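Local coordinates for sensor protein (Geobacter sulfurreducens PCA, PDB 2R78), which is the PAS domain of a sensor histidine kinase/response regulator, which probably uses ATP to phosphorylate a protein histidine in two-component signalling, at residues A15-M27 against H32-I44. Sequence-based numbering, arbitrary orientation.
Sequences ALFEHAIDGIFIM and HYLDVNPAICSAI. With ACT (acetate ion), chain G.
The side-chain oxygen of Asn37 is gripped from opposite faces of its plane: Ile24 N reaches OD1 at 3.0 Å, and Ile40 N, in the first turn of helix 38-44, reaches it at 3.1 Å as the N-cap bond. At the other end of the amide, ND2 spends both hydrogens on backbone carbonyls, Phe17 O at 3.1 Å and, almost straight at 171°, Asp22 O, each lying near the amide plane. These four bonds fix the rotation of a buried group, and CG, set between backbone N and carbonyl carbon (chi1 79°), faces the turn after helix 6-19. Replaced by alanine, Asn37 would no longer hold Ile24 N or the carbonyls of Phe17 and Asp22, and the helix is likely to lose its side-chain cap. Phe17 lays one ring face over Asn37 CB, 3.6 Å from the ring centroid, while its CZ reaches the carboxylate of Asp35, which is salt-bridged to Arg48. Where helix 38-44 passes the strand, Ile40 CG1 presses on Gly23 CA at 3.3 Å, so close that a side chain on Gly23 would collide with it. Water bridges Glu18 O and Ala20 O, with a weak bond from Ala39 N. Farther along, Ile26 O accepts from both Leu34 N (2.8 Å) and Asp35 N, a classic beta bulge. Across the bulge, the edge of Tyr33 meets the face of Phe25 in an offset edge-to-face pair, planes 70° apart, and Tyr33 OH donates to an acetate, probably from the crystallisation liquor. Antiparallel strands 23-27 and 33-36, leading straight into a capped helix, form the opening hairpin of the PAS fold, with its 2-1-5-4-3 sheet.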
ATOM      1  N   ALA B  15      -4.738  -4.121  -7.597  1.00 13.57           N
ATOM      2  CA  ALA B  15      -3.363  -3.879  -8.034  1.00 13.49           C
ATOM      3  C   ALA B  15      -2.421  -3.594  -6.850  1.00 13.31           C
ATOM      4  O   ALA B  15      -1.319  -4.177  -6.727  1.00 13.75           O
ATOM      5  CB  ALA B  15      -3.320  -2.708  -9.052  1.00 13.84           C
ATOM      6  N   LEU B  16      -2.857  -2.695  -5.979  1.00 14.18           N
ATOM      7  CA  LEU B  16      -2.023  -2.287  -4.843  1.00 15.05           C
ATOM      8  C   LEU B  16      -1.808  -3.480  -3.890  1.00 14.46           C
ATOM      9  O   LEU B  16      -0.701  -3.694  -3.374  1.00 15.55           O
ATOM     10  CB  LEU B  16      -2.700  -1.113  -4.137  1.00 15.72           C
ATOM     11  CG  LEU B  16      -1.967  -0.432  -3.002  1.00 17.06           C
ATOM     12  CD1 LEU B  16      -0.521  -0.046  -3.406  1.00 18.67           C
ATOM     13  CD2 LEU B  16      -2.773   0.791  -2.513  1.00 18.68           C
ATOM     14  N   PHE B  17      -2.870  -4.243  -3.658  1.00 13.58           N
ATOM     15  CA  PHE B  17      -2.780  -5.446  -2.813  1.00 14.86           C
ATOM     16  C   PHE B  17      -1.734  -6.417  -3.387  1.00 14.81           C
ATOM     17  O   PHE B  17      -0.823  -6.856  -2.679  1.00 15.22           O
ATOM     18  CB  PHE B  17      -4.150  -6.095  -2.724  1.00 15.07           C
ATOM     19  CG  PHE B  17      -4.251  -7.175  -1.698  1.00 15.86           C
ATOM     20  CD1 PHE B  17      -4.503  -6.838  -0.355  1.00 16.76           C
ATOM     21  CD2 PHE B  17      -4.154  -8.507  -2.048  1.00 15.25           C
ATOM     22  CE1 PHE B  17      -4.633  -7.813   0.599  1.00 17.04           C
ATOM     23  CE2 PHE B  17      -4.310  -9.514  -1.049  1.00 17.46           C
ATOM     24  CZ  PHE B  17      -4.548  -9.158   0.238  1.00 16.93           C
ATOM     25  N   GLU B  18      -1.853  -6.729  -4.679  1.00 15.30           N
ATOM     26  CA  GLU B  18      -0.881  -7.599  -5.342  1.00 16.47           C
ATOM     27  C   GLU B  18       0.558  -7.051  -5.281  1.00 16.78           C
ATOM     28  O   GLU B  18       1.499  -7.806  -5.001  1.00 18.11           O
ATOM     29  CB  GLU B  18      -1.267  -7.834  -6.813  1.00 16.50           C
ATOM     30  CG  GLU B  18      -0.215  -8.640  -7.506  1.00 18.27           C
ATOM     31  CD  GLU B  18      -0.554  -9.062  -8.913  1.00 21.29           C
ATOM     32  OE1 GLU B  18      -1.627  -8.668  -9.417  1.00 25.59           O
ATOM     33  OE2 GLU B  18       0.294  -9.791  -9.513  1.00 28.96           O
ATOM     34  N   HIS B  19       0.715  -5.755  -5.561  1.00 16.43           N
ATOM     35  CA  HIS B  19       2.056  -5.206  -5.859  1.00 17.18           C
ATOM     36  C   HIS B  19       2.751  -4.473  -4.700  1.00 17.59           C
ATOM     37  O   HIS B  19       3.921  -4.090  -4.807  1.00 18.66           O
ATOM     38  CB  HIS B  19       1.981  -4.317  -7.080  1.00 17.29           C
ATOM     39  CG  HIS B  19       1.622  -5.042  -8.338  1.00 19.92           C
ATOM     40  ND1 HIS B  19       2.401  -6.053  -8.864  1.00 21.82           N
ATOM     41  CD2 HIS B  19       0.571  -4.895  -9.181  1.00 23.35           C
ATOM     42  CE1 HIS B  19       1.835  -6.504  -9.969  1.00 23.25           C
ATOM     43  NE2 HIS B  19       0.740  -5.803 -10.199  1.00 23.82           N
ATOM     44  N   ALA B  20       2.038  -4.251  -3.603  1.00 17.73           N
ATOM     45  CA  ALA B  20       2.591  -3.489  -2.483  1.00 18.53           C
ATOM     46  C   ALA B  20       3.851  -4.212  -1.991  1.00 19.40           C
ATOM     47  O   ALA B  20       3.902  -5.424  -1.989  1.00 18.49           O
ATOM     48  CB  ALA B  20       1.535  -3.341  -1.361  1.00 18.48           C
ATOM     49  N   ILE B  21       4.890  -3.459  -1.627  1.00 21.95           N
ATOM     50  CA  ILE B  21       6.080  -4.064  -0.978  1.00 22.22           C
ATOM     51  C   ILE B  21       5.776  -4.309   0.519  1.00 22.25           C
ATOM     52  O   ILE B  21       6.205  -5.309   1.117  1.00 23.40           O
ATOM     53  CB  ILE B  21       7.322  -3.160  -1.129  1.00 23.44           C
ATOM     54  CG1 ILE B  21       7.711  -3.013  -2.602  1.00 25.46           C
ATOM     55  CG2 ILE B  21       8.506  -3.738  -0.358  1.00 24.38           C
ATOM     56  CD1 ILE B  21       7.104  -1.812  -3.244  1.00 27.02           C
ATOM     57  N   ASP B  22       5.009  -3.410   1.110  1.00 21.71           N
ATOM     58  CA  ASP B  22       4.513  -3.635   2.463  1.00 21.35           C
ATOM     59  C   ASP B  22       3.490  -4.774   2.501  1.00 19.73           C
ATOM     60  O   ASP B  22       2.782  -5.047   1.521  1.00 18.71           O
ATOM     61  CB  ASP B  22       3.874  -2.394   3.036  1.00 21.69           C
ATOM     62  CG  ASP B  22       4.883  -1.336   3.432  1.00 23.94           C
ATOM     63  OD1 ASP B  22       6.106  -1.617   3.580  1.00 26.81           O
ATOM     64  OD2 ASP B  22       4.417  -0.212   3.636  1.00 28.42           O
ATOM     65  N   GLY B  23       3.443  -5.438   3.647  1.00 18.61           N
ATOM     66  CA  GLY B  23       2.435  -6.442   3.899  1.00 16.70           C
ATOM     67  C   GLY B  23       1.056  -5.817   4.071  1.00 16.49           C
ATOM     68  O   GLY B  23       0.916  -4.761   4.678  1.00 16.21           O
ATOM     69  N   ILE B  24       0.032  -6.479   3.528  1.00 15.11           N
ATOM     70  CA  ILE B  24      -1.346  -6.015   3.715  1.00 15.39           C
ATOM     71  C   ILE B  24      -2.180  -7.235   4.080  1.00 15.26           C
ATOM     72  O   ILE B  24      -2.053  -8.283   3.456  1.00 15.40           O
ATOM     73  CB  ILE B  24      -1.939  -5.320   2.443  1.00 14.43           C
ATOM     74  CG1 ILE B  24      -1.054  -4.168   1.961  1.00 14.82           C
ATOM     75  CG2 ILE B  24      -3.364  -4.845   2.715  1.00 15.05           C
ATOM     76  CD1 ILE B  24      -1.437  -3.607   0.574  1.00 16.02           C
ATOM     77  N   PHE B  25      -3.003  -7.099   5.111  1.00 15.15           N
ATOM     78  CA  PHE B  25      -3.878  -8.167   5.527  1.00 16.10           C
ATOM     79  C   PHE B  25      -5.280  -7.616   5.784  1.00 15.85           C
ATOM     80  O   PHE B  25      -5.453  -6.422   6.076  1.00 15.60           O
ATOM     81  CB  PHE B  25      -3.314  -8.966   6.725  1.00 17.24           C
ATOM     82  CG  PHE B  25      -3.092  -8.164   7.991  1.00 17.06           C
ATOM     83  CD1 PHE B  25      -4.092  -8.046   8.946  1.00 20.44           C
ATOM     84  CD2 PHE B  25      -1.857  -7.573   8.250  1.00 19.73           C
ATOM     85  CE1 PHE B  25      -3.861  -7.329  10.129  1.00 19.76           C
ATOM     86  CE2 PHE B  25      -1.632  -6.862   9.438  1.00 19.60           C
ATOM     87  CZ  PHE B  25      -2.641  -6.727  10.351  1.00 19.98           C
ATOM     88  N   ILE B  26      -6.264  -8.481   5.610  1.00 15.71           N
ATOM     89  CA  ILE B  26      -7.641  -8.150   5.962  1.00 15.28           C
ATOM     90  C   ILE B  26      -8.078  -9.122   7.015  1.00 16.31           C
ATOM     91  O   ILE B  26      -7.801 -10.302   6.860  1.00 15.42           O
ATOM     92  CB  ILE B  26      -8.625  -8.309   4.758  1.00 15.69           C
ATOM     93  CG1 ILE B  26      -8.122  -7.554   3.514  1.00 15.30           C
ATOM     94  CG2 ILE B  26     -10.011  -7.829   5.121  1.00 16.49           C
ATOM     95  CD1 ILE B  26      -7.869  -6.071   3.684  1.00 16.73           C
HETATM   96  N   MSE B  27      -8.734  -8.647   8.079  1.00 16.58           N
HETATM   97  CA  MSE B  27      -9.347  -9.582   9.037  1.00 18.27           C
HETATM   98  C   MSE B  27     -10.756  -9.153   9.380  1.00 17.74           C
HETATM   99  O   MSE B  27     -11.131  -8.013   9.147  1.00 17.51           O
HETATM  100  CB  MSE B  27      -8.510  -9.750  10.303  1.00 18.17           C
HETATM  101  CG  MSE B  27      -8.216  -8.485  11.034  1.00 19.81           C
HETATM  102 SE   MSE B  27      -6.932  -8.865  12.473  1.00 26.09          SE
HETATM  103  CE  MSE B  27      -5.957 -10.342  11.759  1.00 31.20           C
ATOM    104  N   HIS B  32     -10.240 -13.103  12.712  1.00 20.18           N
ATOM    105  CA  HIS B  32      -9.952 -14.144  11.746  1.00 20.09           C
ATOM    106  C   HIS B  32      -9.361 -13.503  10.493  1.00 19.25           C
ATOM    107  O   HIS B  32      -9.964 -12.575   9.921  1.00 19.99           O
ATOM    108  CB  HIS B  32     -11.219 -14.887  11.354  1.00 20.98           C
ATOM    109  CG  HIS B  32     -11.999 -15.430  12.511  1.00 22.41           C
ATOM    110  ND1 HIS B  32     -11.464 -16.312  13.419  1.00 25.10           N
ATOM    111  CD2 HIS B  32     -13.284 -15.224  12.892  1.00 24.26           C
ATOM    112  CE1 HIS B  32     -12.386 -16.633  14.315  1.00 25.15           C
ATOM    113  NE2 HIS B  32     -13.499 -15.986  14.019  1.00 25.55           N
ATOM    114  N   TYR B  33      -8.186 -13.968  10.090  1.00 18.47           N
ATOM    115  CA  TYR B  33      -7.575 -13.481   8.853  1.00 19.03           C
ATOM    116  C   TYR B  33      -8.416 -13.937   7.649  1.00 19.88           C
ATOM    117  O   TYR B  33      -8.756 -15.114   7.534  1.00 20.68           O
ATOM    118  CB  TYR B  33      -6.123 -13.908   8.737  1.00 18.35           C
ATOM    119  CG  TYR B  33      -5.161 -13.114   9.612  1.00 18.28           C
ATOM    120  CD1 TYR B  33      -4.743 -11.843   9.251  1.00 19.75           C
ATOM    121  CD2 TYR B  33      -4.643 -13.636  10.775  1.00 18.71           C
ATOM    122  CE1 TYR B  33      -3.822 -11.132  10.029  1.00 20.45           C
ATOM    123  CE2 TYR B  33      -3.731 -12.899  11.582  1.00 17.97           C
ATOM    124  CZ  TYR B  33      -3.310 -11.677  11.191  1.00 18.35           C
ATOM    125  OH  TYR B  33      -2.408 -10.911  11.932  1.00 18.30           O
ATOM    126  N   LEU B  34      -8.754 -12.968   6.789  1.00 19.86           N
ATOM    127  CA  LEU B  34      -9.614 -13.169   5.593  1.00 20.22           C
ATOM    128  C   LEU B  34      -8.831 -13.100   4.265  1.00 20.32           C
ATOM    129  O   LEU B  34      -9.165 -13.808   3.275  1.00 20.01           O
ATOM    130  CB  LEU B  34     -10.716 -12.114   5.550  1.00 21.34           C
ATOM    131  CG  LEU B  34     -11.759 -12.020   6.682  1.00 23.07           C
ATOM    132  CD1 LEU B  34     -12.750 -10.960   6.396  1.00 24.39           C
ATOM    133  CD2 LEU B  34     -12.466 -13.347   6.889  1.00 26.24           C
ATOM    134  N   ASP B  35      -7.807 -12.257   4.224  1.00 19.31           N
ATOM    135  CA  ASP B  35      -6.916 -12.220   3.062  1.00 19.26           C
ATOM    136  C   ASP B  35      -5.561 -11.676   3.476  1.00 18.19           C
ATOM    137  O   ASP B  35      -5.444 -11.004   4.526  1.00 18.02           O
ATOM    138  CB  ASP B  35      -7.531 -11.371   1.944  1.00 19.22           C
ATOM    139  CG  ASP B  35      -7.065 -11.763   0.548  1.00 20.16           C
ATOM    140  OD1 ASP B  35      -6.132 -12.616   0.406  1.00 18.25           O
ATOM    141  OD2 ASP B  35      -7.645 -11.184  -0.425  1.00 19.64           O
ATOM    142  N   VAL B  36      -4.547 -11.999   2.676  1.00 18.56           N
ATOM    143  CA  VAL B  36      -3.154 -11.602   2.912  1.00 18.70           C
ATOM    144  C   VAL B  36      -2.454 -11.466   1.578  1.00 18.45           C
ATOM    145  O   VAL B  36      -2.673 -12.266   0.661  1.00 18.26           O
ATOM    146  CB  VAL B  36      -2.335 -12.604   3.784  1.00 20.01           C
ATOM    147  CG1 VAL B  36      -2.836 -12.557   5.203  1.00 20.80           C
ATOM    148  CG2 VAL B  36      -2.357 -14.014   3.174  1.00 20.73           C
ATOM    149  N   ASN B  37      -1.624 -10.441   1.461  1.00 17.73           N
ATOM    150  CA  ASN B  37      -1.035 -10.172   0.159  1.00 17.64           C
ATOM    151  C   ASN B  37       0.258 -10.941  -0.094  1.00 18.20           C
ATOM    152  O   ASN B  37       0.831 -11.557   0.822  1.00 18.02           O
ATOM    153  CB  ASN B  37      -0.897  -8.674  -0.093  1.00 17.18           C
ATOM    154  CG  ASN B  37       0.263  -8.060   0.591  1.00 18.12           C
ATOM    155  OD1 ASN B  37       0.789  -8.578   1.589  1.00 17.07           O
ATOM    156  ND2 ASN B  37       0.649  -6.893   0.105  1.00 17.73           N
ATOM    157  N   PRO B  38       0.729 -10.935  -1.340  1.00 19.97           N
ATOM    158  CA  PRO B  38       1.950 -11.695  -1.569  1.00 21.50           C
ATOM    159  C   PRO B  38       3.148 -11.280  -0.694  1.00 22.03           C
ATOM    160  O   PRO B  38       3.951 -12.148  -0.301  1.00 23.54           O
ATOM    161  CB  PRO B  38       2.241 -11.437  -3.048  1.00 21.33           C
ATOM    162  CG  PRO B  38       0.895 -11.205  -3.642  1.00 20.16           C
ATOM    163  CD  PRO B  38       0.154 -10.411  -2.591  1.00 19.75           C
ATOM    164  N   ALA B  39       3.281  -9.985  -0.421  1.00 22.24           N
ATOM    165  CA  ALA B  39       4.402  -9.485   0.374  1.00 22.78           C
ATOM    166  C   ALA B  39       4.440 -10.135   1.751  1.00 23.82           C
ATOM    167  O   ALA B  39       5.525 -10.498   2.213  1.00 24.44           O
ATOM    168  CB  ALA B  39       4.384  -7.981   0.491  1.00 22.66           C
ATOM    169  N   ILE B  40       3.278 -10.288   2.403  1.00 24.56           N
ATOM    170  CA  ILE B  40       3.243 -10.962   3.723  1.00 25.22           C
ATOM    171  C   ILE B  40       3.612 -12.421   3.637  1.00 27.20           C
ATOM    172  O   ILE B  40       4.384 -12.941   4.461  1.00 27.27           O
ATOM    173  CB  ILE B  40       1.874 -10.887   4.397  1.00 25.04           C
ATOM    174  CG1 ILE B  40       1.683  -9.488   4.947  1.00 24.43           C
ATOM    175  CG2 ILE B  40       1.806 -11.937   5.580  1.00 25.67           C
ATOM    176  CD1 ILE B  40       0.705  -9.370   6.126  1.00 25.42           C
ATOM    177  N   CYS B  41       3.023 -13.100   2.662  1.00 28.90           N
ATOM    178  CA  CYS B  41       3.274 -14.523   2.472  1.00 30.82           C
ATOM    179  C   CYS B  41       4.761 -14.779   2.263  1.00 32.25           C
ATOM    180  O   CYS B  41       5.328 -15.660   2.914  1.00 32.98           O
ATOM    181  CB  CYS B  41       2.454 -15.032   1.300  1.00 30.24           C
ATOM    182  SG  CYS B  41       0.722 -14.930   1.654  1.00 28.58           S
ATOM    183  N   SER B  42       5.392 -13.968   1.416  1.00 33.20           N
ATOM    184  CA  SER B  42       6.831 -14.086   1.148  1.00 34.60           C
ATOM    185  C   SER B  42       7.670 -13.753   2.386  1.00 35.65           C
ATOM    186  O   SER B  42       8.569 -14.517   2.749  1.00 37.12           O
ATOM    187  CB  SER B  42       7.242 -13.187  -0.024  1.00 34.99           C
ATOM    188  OG  SER B  42       6.561 -13.551  -1.212  1.00 35.88           O
ATOM    189  N   ALA B  43       7.370 -12.636   3.045  1.00 36.38           N
ATOM    190  CA  ALA B  43       8.103 -12.203   4.240  1.00 36.82           C
ATOM    191  C   ALA B  43       8.287 -13.340   5.256  1.00 37.76           C
ATOM    192  O   ALA B  43       9.407 -13.582   5.727  1.00 38.28           O
ATOM    193  CB  ALA B  43       7.403 -10.999   4.896  1.00 36.92           C
ATOM    194  N   ILE B  44       7.201 -14.042   5.578  1.00 37.99           N
ATOM    195  CA  ILE B  44       7.257 -15.149   6.543  1.00 38.17           C
ATOM    196  C   ILE B  44       7.276 -16.559   5.882  1.00 38.57           C
ATOM    197  O   ILE B  44       7.264 -17.583   6.568  1.00 39.75           O
ATOM    198  CB  ILE B  44       6.112 -15.019   7.577  1.00 38.06           C
ATOM    199  CG1 ILE B  44       4.748 -15.340   6.977  1.00 37.91           C
ATOM    200  CG2 ILE B  44       6.061 -13.598   8.156  1.00 38.38           C
ATOM    201  CD1 ILE B  44       3.639 -15.186   7.969  1.00 37.85           C
TER
HETATM  202  C   ACT G   3      -0.583 -11.008  15.019  1.00 16.82           C
HETATM  203  O   ACT G   3      -1.449 -11.634  14.354  1.00 17.60           O
HETATM  204  OXT ACT G   3      -0.219 -11.549  16.107  1.00 15.25           O
HETATM  205  CH3 ACT G   3      -0.028  -9.677  14.535  1.00 19.63           C
HETATM  206  O   HOH W   1       2.636  -7.887  -2.528  1.00 20.05           O